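PDB 2F1N: cytolethal distending toxin subunit B from Escherichia coli, which nicks DNA as the endonuclease subunit of a tripartite toxin, very probably damaging the DNA of intoxicated cells and so inducing arrest of their cell cycle at G2/M. Local coordinates for residues S32-N37 with N108-S113; Q40-E45 with W82-N87; P73-R78 with G130-G135; I138-F143 with D172-A177; A191-N196 with Y223-N228. One frame throughout, in Å; residues are numbered along the deposited sequence.

Contact 1. Residues S32-N37 with N108-S113; sequences SKWNIN and NLALVS
The indole N-H of Trp34 is spent on the carbonyl O of Ala56, at the end of the neighbouring strand 50-56, and the six-membered part of its ring meets strand 109-113. CG stands anti to the carbonyl carbon (chi1 -81°), which sends the indole towards the strand; Trp34 CA and Val112 CA are 10.8 Å apart. CH2 comes within 4.0 Å of Ala110 CB, a methyl lying at the ring edge, nearly in its plane. One corner further round, CZ3 sits 3.7 Å from Val112 CG2, which approaches the ring obliquely. Ala110 and Val112 both point at the helix, as alternate residues of a strand should, while Leu111 between them points the other way and packs on Leu134 and Ile136 of the second sheet. Ile95 of strand 92-98 and Pro60 also touch the indole. The contact thus seats helix 31-42 on the outer side of one sheet of the DNase I-like sandwich. Its chemistry is divided: the buried nitrogen is satisfied by a main-chain oxygen, a bond that should also limit rotation of the ring, while the rest of the contact is apolar.

Contact 2. Residues Q40-E45 with W82-N87; sequences QLISGE and WNLSTN
Ile42 CD1 makes both close contacts across the segments. It lies 3.8 Å from Trp82 CZ3, approaching the indole obliquely, and 3.9 Å from Leu84 CD1, so a single methyl touches both Trp82 and Leu84. Ile42 holds CG1 in the crowded position between its backbone N and carbonyl carbon (chi1 66°), and from there the chain runs out towards Trp82. The side chain of Ile42 meets that of Leu84 at about a right angle.

Next out, the two partners of Ile42 support each other. Leu84 CD2 sits 3.5 Å above the plane of the Trp82 ring, over its centre, a leucine methyl laid on an aromatic face. Trp82 also packs on Pro60, Thr62 and Ile95.

Beyond that come the polar ties that set the backbones. Arg39, one turn back on the helix, gives a hydrogen bond from NH1 to Leu84 O and receives one at its own carbonyl O from Ser43 OG; it therefore joins the turn after the strand directly to the helix. Further along, Ser85 OG accepts from Asn87 N at 3.2 Å, forming an ST turn, with a weak bond from Asn87 ND2 added.

The whole lies where the C-terminal part of helix 31-42 comes beside the end of strand 78-83. Strand 92-98 pairs alongside through Val93, whose side chain touches both Ile42 and Trp82, so the helix rests on two adjacent strands of the eight-stranded sheet.

Contact 3. Residues P73-R78 with G130-G135; sequences PGIPVR and GRPLLG
Ile75 meets Pro132 with both its branches. Its CB points at the proline, and the backbones stay well apart, with Ile75 CA 7.8 Å from Pro132 CA. At CB the chain forks: CG2, set anti to the backbone N, lies 3.9 Å from Pro132 CG and only slightly further from Pro132 CB. The other arm leaves through CG1 (chi1 -62°) and ends at CD1, 3.9 Å from Pro132 CB. Both methyls, CG2 and CD1, therefore meet the CB-CG edge of the proline ring, the side chains crossing at a slant.

Val77 repeats the contact with Leu134, two residues on in each segment. Its CG1 comes to 3.6 Å from Leu134 CD1, a closer meeting of methyl with methyl.

Val122 of strand 119-123 fills in beside Ile75 and Val77, and Ser124 also touches Ile75. The loop from which Val77 leads into strand 78-83 of the larger sheet is thus laid against the start of strand 133-138 in the smaller one, joining the two sheets of the sandwich at one margin. On the other side of strand 133-138, Leu133 faces helix 156-168 and packs on Leu159 and Val163.

Contact 4. Residues I138-F143 with D172-A177; sequences IGNDAF and DPVHQA
Two waters carry this contact, one from each end of the Asn140 amide, to the backbone carbonyls of Val174 and of Ala177. Water 1 donates to Asn140 OD1 at 2.6 Å and to Val174 O at 2.7 Å. Water 2 accepts from Asn140 ND2 at 2.8 Å and donates to Ala177 O at 2.7 Å. With CG anti to the backbone N (chi1 -160°), the amide extends from the type II' turn Ile138-Asp141, at the hairpin joining strands 133-138 and 141-147. Asn140 ND2 has a second acceptor in Asp12 OD2, and Ala177 O a second donor in Asn228 ND2.

The short helix 173-176 has its own fastening. Asp172 is its N-cap, accepting weakly from Val174 N and His175 N. Its OD2 also takes a straight bond from His175 ND1 at 2.6 Å, in the imidazole plane and on the anti side of the carboxylate; NE2 of the same ring is bonded to Glu119. Between two acidic groups the imidazole is probably inclined to hold protons on both nitrogens.

At this surface, then, an asparagine works as donor and acceptor at once, and solvent matches it to main-chain carbonyls that it does not reach directly.

Contact 5. Residues A191-N196 with Y223-N228; sequences ADLEMN and YAVAGN
Tyr223 opens the segment 223-228 and meets Leu193 with the outer end of its ring. Its CG lies between the backbone N and the carbonyl carbon (chi1 49°), which swings the phenol towards the helix, and Tyr223 OH then comes within 3.7 Å of Leu193 CB. Leu193 CD2 sits beside the same oxygen and 3.9 Å from Tyr223 CE1, lying at the ring edge, near its plane. The hydroxyl bonds to the carbonyl O of Arg188, while Phe186 stacks on the ring.

Ala224 points to the opposite side of the strand, against Met181 and Leu183. Val225 turns back to the helix, and its CG2 stands 3.9 Å from Leu193 CD2, so that one leucine methyl spans two strand residues. Val160 of helix 156-168 also touches Val225, and Ala156 and Pro157 touch Leu193. Further on, the side chain of Asn228 bonds to Asn179 and to the backbone N atoms of Val230 and Ala231.

On the helix side, Asn196 ND2 folds back onto Asp192 O at 2.9 Å, nearly straight (165°) and in the carbonyl plane, a side-chain bond to the backbone within 191-196. Asp192 itself forms a salt bridge with Arg188. Residues 191-196 are part of the nuclear localization signal. Here the buried Leu193 packs on the sheet, while the less buried Asp192 and Asn196 make polar bonds close by, consistent with apolar attachment of this part of the signal.

Contacts 1, 2 and 5 are buried and rest on apolar side chains; contact 3 is partly buried, and contact 4 is a surface contact built on water. Contacts 1 and 2 share helix 31-42 and the eight-stranded sheet, and they touch, with Val112 CG1 3.8 Å from Ile42 CD1. Contacts 3, 4 and 5 all reach the six-stranded sheet. Contacts 1 and 3 touch, Leu109 packing on Pro132, which brings the two sheets together. Contacts 4 and 5 meet through a polar pair, Ala177 O and Asn228 ND2. Contacts 1 and 5 lie on opposite sides of the chain's centre, each pinning a helix to its own sheet.

Contact 1. Residues S32-N37 with N108-S113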
# COMPACT_ATOMS: atom_id res chain seq x y z
N SER A 32 -10.13 1.73 -17.15
CA SER A 32 -11.20 0.93 -16.53
C SER A 32 -10.82 0.43 -15.15
O SER A 32 -11.63 0.48 -14.24
CB SER A 32 -11.66 -0.24 -17.41
OG SER A 32 -12.37 0.28 -18.54
N LYS A 33 -9.59 -0.06 -15.01
CA LYS A 33 -9.16 -0.55 -13.72
C LYS A 33 -9.24 0.55 -12.68
O LYS A 33 -9.61 0.25 -11.54
CB LYS A 33 -7.77 -1.13 -13.79
CG LYS A 33 -7.79 -2.54 -14.41
CD LYS A 33 -6.38 -2.99 -14.77
CE LYS A 33 -6.46 -4.44 -15.30
NZ LYS A 33 -5.13 -5.05 -15.52
N TRP A 34 -8.91 1.80 -13.05
CA TRP A 34 -9.13 2.90 -12.10
C TRP A 34 -10.58 3.35 -12.00
O TRP A 34 -11.14 3.35 -10.91
CB TRP A 34 -8.25 4.10 -12.43
CG TRP A 34 -6.85 3.91 -11.91
CD1 TRP A 34 -5.76 3.35 -12.58
CD2 TRP A 34 -6.36 4.33 -10.63
NE1 TRP A 34 -4.66 3.36 -11.76
CE2 TRP A 34 -4.99 3.98 -10.57
CE3 TRP A 34 -6.97 4.91 -9.50
CZ2 TRP A 34 -4.19 4.21 -9.44
CZ3 TRP A 34 -6.17 5.22 -8.40
CH2 TRP A 34 -4.80 4.84 -8.37
N ASN A 35 -11.21 3.70 -13.14
CA ASN A 35 -12.55 4.35 -13.08
C ASN A 35 -13.65 3.42 -12.64
O ASN A 35 -14.64 3.88 -12.06
CB ASN A 35 -12.97 5.05 -14.40
CG ASN A 35 -14.18 6.02 -14.21
OD1 ASN A 35 -14.26 6.82 -13.26
ND2 ASN A 35 -15.15 5.95 -15.15
N ILE A 36 -13.47 2.12 -12.89
CA ILE A 36 -14.41 1.12 -12.38
C ILE A 36 -13.93 0.38 -11.13
O ILE A 36 -14.55 0.50 -10.09
CB ILE A 36 -14.83 0.11 -13.50
CG1 ILE A 36 -15.18 0.88 -14.77
CG2 ILE A 36 -15.99 -0.79 -13.01
CD1 ILE A 36 -16.44 1.69 -14.65
N ASN A 37 -12.82 -0.35 -11.23
CA ASN A 37 -12.43 -1.28 -10.16
C ASN A 37 -11.87 -0.60 -8.93
O ASN A 37 -12.31 -0.86 -7.83
CB ASN A 37 -11.49 -2.34 -10.68
CG ASN A 37 -12.07 -3.06 -11.91
OD1 ASN A 37 -13.17 -3.65 -11.84
ND2 ASN A 37 -11.38 -2.98 -13.01
N ASN A 108 4.40 1.08 -11.68
CA ASN A 108 4.10 2.30 -10.90
C ASN A 108 3.40 1.99 -9.59
O ASN A 108 2.76 0.97 -9.46
CB ASN A 108 3.30 3.29 -11.73
CG ASN A 108 4.08 3.78 -12.94
OD1 ASN A 108 5.30 3.83 -12.92
ND2 ASN A 108 3.38 4.25 -13.94
N LEU A 109 3.52 2.90 -8.63
CA LEU A 109 2.91 2.71 -7.30
C LEU A 109 1.93 3.81 -6.98
O LEU A 109 2.09 4.95 -7.43
CB LEU A 109 3.99 2.76 -6.21
CG LEU A 109 4.97 1.60 -6.22
CD1 LEU A 109 6.18 2.05 -5.36
CD2 LEU A 109 4.36 0.33 -5.74
N ALA A 110 0.91 3.45 -6.19
CA ALA A 110 -0.02 4.49 -5.67
C ALA A 110 -0.59 4.16 -4.31
O ALA A 110 -0.67 2.99 -3.92
CB ALA A 110 -1.20 4.77 -6.69
N LEU A 111 -1.00 5.21 -3.62
CA LEU A 111 -1.90 5.11 -2.46
C LEU A 111 -3.09 6.02 -2.73
O LEU A 111 -2.93 7.17 -3.18
CB LEU A 111 -1.15 5.56 -1.22
CG LEU A 111 -0.14 4.61 -0.61
CD1 LEU A 111 0.87 5.42 0.24
CD2 LEU A 111 -0.92 3.62 0.30
N VAL A 112 -4.28 5.52 -2.43
CA VAL A 112 -5.50 6.30 -2.56
C VAL A 112 -6.09 6.43 -1.15
O VAL A 112 -6.15 5.42 -0.41
CB VAL A 112 -6.52 5.57 -3.44
CG1 VAL A 112 -7.70 6.52 -3.80
CG2 VAL A 112 -5.81 5.06 -4.73
N SER A 113 -6.46 7.64 -0.79
CA SER A 113 -6.98 7.85 0.58
C SER A 113 -8.16 8.78 0.63
O SER A 113 -8.19 9.77 -0.06
CB SER A 113 -5.91 8.41 1.50
OG SER A 113 -5.02 9.21 0.80

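Contact 2. Residues Q40-E45 with W82-N87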
# COMPACT_ATOMS: atom_id res chain seq x y z
N GLN A 40 -14.76 1.30 -7.17
CA GLN A 40 -15.60 0.41 -6.35
C GLN A 40 -14.99 0.05 -5.00
O GLN A 40 -15.72 -0.01 -4.00
CB GLN A 40 -16.01 -0.84 -7.16
CG GLN A 40 -17.19 -0.60 -8.21
CD GLN A 40 -17.54 0.88 -8.55
OE1 GLN A 40 -17.36 1.34 -9.71
NE2 GLN A 40 -18.07 1.62 -7.56
N LEU A 41 -13.67 -0.16 -4.95
CA LEU A 41 -13.01 -0.43 -3.68
C LEU A 41 -13.06 0.72 -2.66
O LEU A 41 -13.15 0.44 -1.45
CB LEU A 41 -11.56 -0.83 -3.91
CG LEU A 41 -11.17 -2.25 -4.28
CD1 LEU A 41 -11.56 -3.33 -3.26
CD2 LEU A 41 -11.84 -2.54 -5.54
N ILE A 42 -12.99 1.96 -3.17
CA ILE A 42 -12.90 3.17 -2.32
C ILE A 42 -14.20 3.98 -2.13
O ILE A 42 -14.18 5.08 -1.52
CB ILE A 42 -11.77 4.11 -2.82
CG1 ILE A 42 -12.10 4.68 -4.22
CG2 ILE A 42 -10.42 3.34 -2.78
CD1 ILE A 42 -11.36 5.91 -4.55
N SER A 43 -15.30 3.43 -2.60
CA SER A 43 -16.59 4.12 -2.45
C SER A 43 -17.69 3.12 -2.17
O SER A 43 -17.44 1.91 -2.19
CB SER A 43 -16.89 5.04 -3.66
OG SER A 43 -16.81 4.40 -4.91
N GLY A 44 -18.90 3.59 -1.87
CA GLY A 44 -19.97 2.67 -1.48
C GLY A 44 -20.03 2.29 -0.01
O GLY A 44 -19.27 2.80 0.79
N GLU A 45 -20.95 1.38 0.33
CA GLU A 45 -21.21 1.02 1.74
C GLU A 45 -20.07 0.41 2.54
O GLU A 45 -20.03 0.55 3.81
CB GLU A 45 -22.43 0.09 1.79
CG GLU A 45 -23.70 0.76 1.31
CD GLU A 45 -24.20 1.86 2.25
OE1 GLU A 45 -24.66 1.56 3.40
OE2 GLU A 45 -24.16 3.04 1.82
N TRP A 82 -9.12 13.50 -6.77
CA TRP A 82 -9.99 12.76 -7.70
C TRP A 82 -11.41 12.96 -7.23
O TRP A 82 -11.84 12.44 -6.17
CB TRP A 82 -9.58 11.27 -7.74
CG TRP A 82 -10.30 10.39 -8.74
CD1 TRP A 82 -10.99 10.78 -9.88
CD2 TRP A 82 -10.37 8.96 -8.68
NE1 TRP A 82 -11.47 9.65 -10.53
CE2 TRP A 82 -11.09 8.53 -9.82
CE3 TRP A 82 -9.86 8.00 -7.79
CZ2 TRP A 82 -11.36 7.17 -10.07
CZ3 TRP A 82 -10.09 6.62 -8.06
CH2 TRP A 82 -10.83 6.24 -9.20
N ASN A 83 -12.16 13.75 -8.01
CA ASN A 83 -13.55 14.07 -7.64
C ASN A 83 -14.42 12.92 -8.09
O ASN A 83 -14.40 12.57 -9.27
CB ASN A 83 -14.00 15.38 -8.31
CG ASN A 83 -15.34 15.91 -7.74
OD1 ASN A 83 -16.17 15.16 -7.27
ND2 ASN A 83 -15.53 17.22 -7.81
N LEU A 84 -15.17 12.31 -7.18
CA LEU A 84 -15.88 11.06 -7.49
C LEU A 84 -17.37 11.28 -7.72
O LEU A 84 -18.04 10.43 -8.30
CB LEU A 84 -15.69 10.03 -6.36
CG LEU A 84 -14.27 9.51 -6.12
CD1 LEU A 84 -14.22 8.57 -4.94
CD2 LEU A 84 -13.74 8.78 -7.38
N SER A 85 -17.89 12.39 -7.20
CA SER A 85 -19.33 12.70 -7.23
C SER A 85 -19.56 13.95 -6.40
O SER A 85 -18.69 14.33 -5.63
CB SER A 85 -20.18 11.56 -6.63
OG SER A 85 -21.59 11.84 -6.69
N THR A 86 -20.70 14.61 -6.59
CA THR A 86 -21.08 15.72 -5.71
C THR A 86 -22.33 15.40 -4.88
O THR A 86 -23.11 16.30 -4.52
CB THR A 86 -21.24 17.08 -6.47
OG1 THR A 86 -20.17 17.25 -7.42
CG2 THR A 86 -21.04 18.26 -5.52
N ASN A 87 -22.51 14.11 -4.59
CA ASN A 87 -23.60 13.61 -3.75
C ASN A 87 -23.05 12.51 -2.86
O ASN A 87 -22.85 12.70 -1.66
CB ASN A 87 -24.78 13.07 -4.58
CG ASN A 87 -24.94 13.78 -5.92
OD1 ASN A 87 -25.55 14.85 -6.00
ND2 ASN A 87 -24.38 13.19 -6.98

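Contact 3. Residues P73-R78 with G130-G135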
# COMPACT_ATOMS: atom_id res chain seq x y z
N PRO A 73 13.79 12.00 -2.52
CA PRO A 73 15.21 11.81 -2.93
C PRO A 73 15.29 11.43 -4.40
O PRO A 73 15.75 10.33 -4.76
CB PRO A 73 15.69 10.67 -2.02
CG PRO A 73 14.42 9.78 -1.85
CD PRO A 73 13.23 10.79 -1.87
N GLY A 74 14.78 12.32 -5.26
CA GLY A 74 14.74 12.10 -6.70
C GLY A 74 13.77 11.00 -7.14
O GLY A 74 13.93 10.44 -8.23
N ILE A 75 12.74 10.71 -6.34
CA ILE A 75 11.73 9.77 -6.80
C ILE A 75 10.42 10.49 -7.12
O ILE A 75 9.88 11.15 -6.23
CB ILE A 75 11.50 8.70 -5.75
CG1 ILE A 75 12.78 7.89 -5.51
CG2 ILE A 75 10.29 7.78 -6.16
CD1 ILE A 75 12.82 7.24 -4.16
N PRO A 76 9.93 10.36 -8.36
CA PRO A 76 8.68 10.98 -8.79
C PRO A 76 7.52 10.64 -7.87
O PRO A 76 7.26 9.47 -7.62
CB PRO A 76 8.43 10.36 -10.16
CG PRO A 76 9.82 10.13 -10.67
CD PRO A 76 10.59 9.66 -9.51
N VAL A 77 6.87 11.67 -7.34
CA VAL A 77 5.66 11.47 -6.56
C VAL A 77 4.76 12.71 -6.68
O VAL A 77 5.24 13.84 -6.60
CB VAL A 77 5.93 11.13 -5.07
CG1 VAL A 77 4.59 10.84 -4.29
CG2 VAL A 77 6.90 9.95 -4.94
N ARG A 78 3.46 12.50 -6.87
CA ARG A 78 2.51 13.60 -7.05
C ARG A 78 1.28 13.34 -6.23
O ARG A 78 0.82 12.20 -6.14
CB ARG A 78 2.02 13.73 -8.55
CG ARG A 78 3.05 14.18 -9.56
CD ARG A 78 2.65 13.74 -10.99
NE ARG A 78 1.84 14.78 -11.57
CZ ARG A 78 1.01 14.64 -12.60
NH1 ARG A 78 0.82 13.45 -13.16
NH2 ARG A 78 0.36 15.70 -13.07
N GLY A 130 14.88 -2.67 -7.76
CA GLY A 130 13.73 -2.70 -6.86
C GLY A 130 12.92 -1.42 -7.02
O GLY A 130 13.39 -0.46 -7.64
N ARG A 131 11.72 -1.40 -6.42
CA ARG A 131 10.84 -0.23 -6.41
C ARG A 131 11.12 0.55 -5.11
O ARG A 131 11.65 -0.02 -4.17
CB ARG A 131 9.38 -0.71 -6.38
CG ARG A 131 8.73 -0.72 -7.74
CD ARG A 131 9.27 -1.77 -8.58
NE ARG A 131 8.93 -3.15 -8.13
CZ ARG A 131 9.11 -4.25 -8.88
NH1 ARG A 131 9.65 -4.17 -10.12
NH2 ARG A 131 8.76 -5.44 -8.42
N PRO A 132 10.78 1.83 -5.09
CA PRO A 132 10.81 2.62 -3.84
C PRO A 132 9.68 2.22 -2.93
O PRO A 132 8.84 1.38 -3.30
CB PRO A 132 10.61 4.07 -4.34
CG PRO A 132 9.72 3.92 -5.55
CD PRO A 132 10.20 2.60 -6.21
N LEU A 133 9.66 2.80 -1.73
CA LEU A 133 8.51 2.73 -0.82
C LEU A 133 7.77 4.06 -0.81
O LEU A 133 8.39 5.05 -0.61
CB LEU A 133 9.00 2.43 0.61
CG LEU A 133 9.37 0.94 0.71
CD1 LEU A 133 10.24 0.68 1.95
CD2 LEU A 133 8.12 0.05 0.72
N LEU A 134 6.46 4.05 -1.03
CA LEU A 134 5.71 5.30 -1.01
C LEU A 134 4.77 5.17 0.16
O LEU A 134 4.10 4.16 0.27
CB LEU A 134 4.94 5.45 -2.32
CG LEU A 134 3.77 6.46 -2.40
CD1 LEU A 134 4.34 7.87 -2.28
CD2 LEU A 134 2.99 6.26 -3.74
N GLY A 135 4.72 6.19 1.03
CA GLY A 135 3.86 6.10 2.20
C GLY A 135 3.17 7.43 2.50
O GLY A 135 3.65 8.49 2.07

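Contact 4. Residues I138-F143 with D172-A177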
# COMPACT_ATOMS: atom_id res chain seq x y z
N ILE A 138 -1.42 9.71 8.29
CA ILE A 138 -2.66 10.39 8.64
C ILE A 138 -2.68 10.30 10.16
O ILE A 138 -2.76 9.19 10.71
CB ILE A 138 -3.86 9.67 8.04
CG1 ILE A 138 -3.82 9.84 6.49
CG2 ILE A 138 -5.19 10.28 8.54
CD1 ILE A 138 -4.59 8.77 5.84
N GLY A 139 -2.55 11.43 10.82
CA GLY A 139 -2.48 11.38 12.30
C GLY A 139 -1.28 10.56 12.76
O GLY A 139 -0.14 10.74 12.30
N ASN A 140 -1.55 9.62 13.65
CA ASN A 140 -0.50 8.83 14.26
C ASN A 140 -0.19 7.51 13.54
O ASN A 140 0.50 6.67 14.10
CB ASN A 140 -0.99 8.49 15.67
CG ASN A 140 0.10 8.13 16.57
OD1 ASN A 140 1.01 8.94 16.84
ND2 ASN A 140 0.03 6.89 17.12
N ASP A 141 -0.70 7.36 12.31
CA ASP A 141 -0.58 6.12 11.56
C ASP A 141 0.03 6.40 10.18
O ASP A 141 -0.25 7.43 9.59
CB ASP A 141 -1.98 5.57 11.35
CG ASP A 141 -2.68 5.28 12.66
OD1 ASP A 141 -2.13 4.53 13.46
OD2 ASP A 141 -3.79 5.74 12.94
N ALA A 142 0.86 5.47 9.71
CA ALA A 142 1.48 5.62 8.41
C ALA A 142 1.15 4.39 7.58
O ALA A 142 1.17 3.25 8.07
CB ALA A 142 3.00 5.78 8.59
N PHE A 143 0.94 4.60 6.26
CA PHE A 143 0.59 3.47 5.41
C PHE A 143 1.47 3.54 4.17
O PHE A 143 1.61 4.62 3.61
CB PHE A 143 -0.87 3.64 4.98
CG PHE A 143 -1.82 3.64 6.15
CD1 PHE A 143 -2.32 2.43 6.64
CD2 PHE A 143 -2.18 4.83 6.75
CE1 PHE A 143 -3.21 2.41 7.75
CE2 PHE A 143 -3.07 4.83 7.86
CZ PHE A 143 -3.57 3.62 8.32
N ASP A 172 12.23 13.16 16.02
CA ASP A 172 11.00 13.45 16.80
C ASP A 172 10.47 12.20 17.46
O ASP A 172 10.12 11.27 16.75
CB ASP A 172 9.89 13.92 15.81
CG ASP A 172 8.54 14.14 16.47
OD1 ASP A 172 8.46 14.32 17.72
OD2 ASP A 172 7.45 14.15 15.81
N PRO A 173 10.34 12.15 18.79
CA PRO A 173 9.84 10.95 19.45
C PRO A 173 8.42 10.55 19.03
O PRO A 173 8.09 9.36 18.97
CB PRO A 173 9.88 11.35 20.95
CG PRO A 173 10.95 12.42 20.99
CD PRO A 173 10.73 13.20 19.75
N VAL A 174 7.58 11.52 18.67
CA VAL A 174 6.23 11.19 18.20
C VAL A 174 6.30 10.47 16.82
O VAL A 174 5.57 9.51 16.60
CB VAL A 174 5.33 12.44 18.11
CG1 VAL A 174 4.00 12.12 17.40
CG2 VAL A 174 5.07 13.02 19.56
N HIS A 175 7.23 10.88 15.96
CA HIS A 175 7.43 10.11 14.72
C HIS A 175 8.04 8.72 14.96
O HIS A 175 7.75 7.76 14.23
CB HIS A 175 8.32 10.87 13.74
CG HIS A 175 7.57 11.88 12.92
ND1 HIS A 175 7.07 13.04 13.48
CD2 HIS A 175 7.28 11.93 11.60
CE1 HIS A 175 6.45 13.74 12.54
NE2 HIS A 175 6.55 13.08 11.39
N GLN A 176 8.91 8.60 15.96
CA GLN A 176 9.50 7.29 16.23
C GLN A 176 8.42 6.27 16.59
O GLN A 176 8.57 5.09 16.29
CB GLN A 176 10.55 7.34 17.38
CG GLN A 176 11.84 8.13 17.07
CD GLN A 176 12.60 8.49 18.36
OE1 GLN A 176 12.65 7.68 19.28
NE2 GLN A 176 13.20 9.69 18.41
N ALA A 177 7.33 6.73 17.22
CA ALA A 177 6.29 5.85 17.72
C ALA A 177 5.04 5.78 16.89
O ALA A 177 4.00 5.34 17.37
CB ALA A 177 5.93 6.24 19.25
O HOH W 1 3.38 8.63 17.92
O HOH W 2 1.89 5.89 19.00

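Contact 5. Residues A191-N196 with Y223-N228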
# COMPACT_ATOMS: atom_id res chain seq x y z
N ALA A 191 5.14 -16.54 5.85
CA ALA A 191 6.16 -17.17 6.69
C ALA A 191 7.58 -17.02 6.14
O ALA A 191 8.55 -16.95 6.91
CB ALA A 191 5.83 -18.67 6.95
N ASP A 192 7.70 -16.99 4.79
CA ASP A 192 8.98 -16.77 4.17
C ASP A 192 9.56 -15.39 4.44
O ASP A 192 10.75 -15.24 4.59
CB ASP A 192 8.90 -17.02 2.66
CG ASP A 192 10.24 -17.11 2.04
OD1 ASP A 192 10.97 -18.09 2.35
OD2 ASP A 192 10.68 -16.27 1.23
N LEU A 193 8.70 -14.37 4.47
CA LEU A 193 9.14 -13.05 4.90
C LEU A 193 9.51 -13.05 6.42
O LEU A 193 10.57 -12.55 6.77
CB LEU A 193 8.00 -12.06 4.68
CG LEU A 193 8.28 -10.62 5.12
CD1 LEU A 193 9.57 -10.02 4.44
CD2 LEU A 193 7.01 -9.81 4.74
N GLU A 194 8.64 -13.60 7.26
CA GLU A 194 8.80 -13.49 8.73
C GLU A 194 10.14 -14.05 9.17
O GLU A 194 10.87 -13.41 9.96
CB GLU A 194 7.63 -14.20 9.45
CG GLU A 194 7.77 -14.25 10.98
CD GLU A 194 7.62 -12.89 11.65
OE1 GLU A 194 7.29 -11.89 10.95
OE2 GLU A 194 7.83 -12.81 12.89
N MET A 195 10.50 -15.23 8.63
CA MET A 195 11.74 -15.95 9.03
C MET A 195 13.04 -15.28 8.58
O MET A 195 14.13 -15.63 9.05
CB MET A 195 11.70 -17.43 8.65
CG MET A 195 12.25 -17.75 7.25
SD MET A 195 11.80 -19.39 6.64
CE MET A 195 13.20 -20.34 6.89
N ASN A 196 12.91 -14.34 7.64
CA ASN A 196 14.02 -13.59 7.09
C ASN A 196 14.12 -12.14 7.59
O ASN A 196 14.93 -11.36 7.11
CB ASN A 196 14.01 -13.74 5.56
CG ASN A 196 14.48 -15.13 5.16
OD1 ASN A 196 15.64 -15.44 5.40
ND2 ASN A 196 13.59 -15.97 4.61
N TYR A 223 -0.27 -8.90 1.02
CA TYR A 223 -0.73 -8.87 2.40
C TYR A 223 -0.17 -7.64 3.09
O TYR A 223 0.27 -6.70 2.40
CB TYR A 223 -0.35 -10.22 3.09
CG TYR A 223 1.08 -10.67 2.92
CD1 TYR A 223 2.07 -10.27 3.82
CD2 TYR A 223 1.45 -11.56 1.88
CE1 TYR A 223 3.41 -10.71 3.67
CE2 TYR A 223 2.80 -11.98 1.68
CZ TYR A 223 3.75 -11.57 2.58
OH TYR A 223 5.03 -11.97 2.41
N ALA A 224 -0.19 -7.62 4.43
CA ALA A 224 0.20 -6.42 5.19
C ALA A 224 1.18 -6.75 6.30
O ALA A 224 1.15 -7.86 6.85
CB ALA A 224 -1.02 -5.69 5.79
N VAL A 225 2.05 -5.78 6.64
CA VAL A 225 2.92 -5.90 7.83
C VAL A 225 2.63 -4.68 8.67
O VAL A 225 2.84 -3.57 8.21
CB VAL A 225 4.44 -5.95 7.45
CG1 VAL A 225 5.30 -6.12 8.73
CG2 VAL A 225 4.74 -7.05 6.39
N ALA A 226 2.15 -4.87 9.91
CA ALA A 226 1.87 -3.76 10.82
C ALA A 226 2.98 -3.71 11.85
O ALA A 226 3.50 -4.75 12.27
CB ALA A 226 0.50 -3.98 11.56
N GLY A 227 3.40 -2.50 12.22
CA GLY A 227 4.49 -2.41 13.17
C GLY A 227 4.58 -1.09 13.90
O GLY A 227 3.81 -0.17 13.63
N ASN A 228 5.51 -1.01 14.85
CA ASN A 228 5.80 0.20 15.56
C ASN A 228 7.25 0.13 16.03
O ASN A 228 7.66 -0.87 16.67
CB ASN A 228 4.87 0.36 16.79
CG ASN A 228 5.03 1.70 17.43
OD1 ASN A 228 6.12 2.09 17.91
ND2 ASN A 228 3.93 2.47 17.43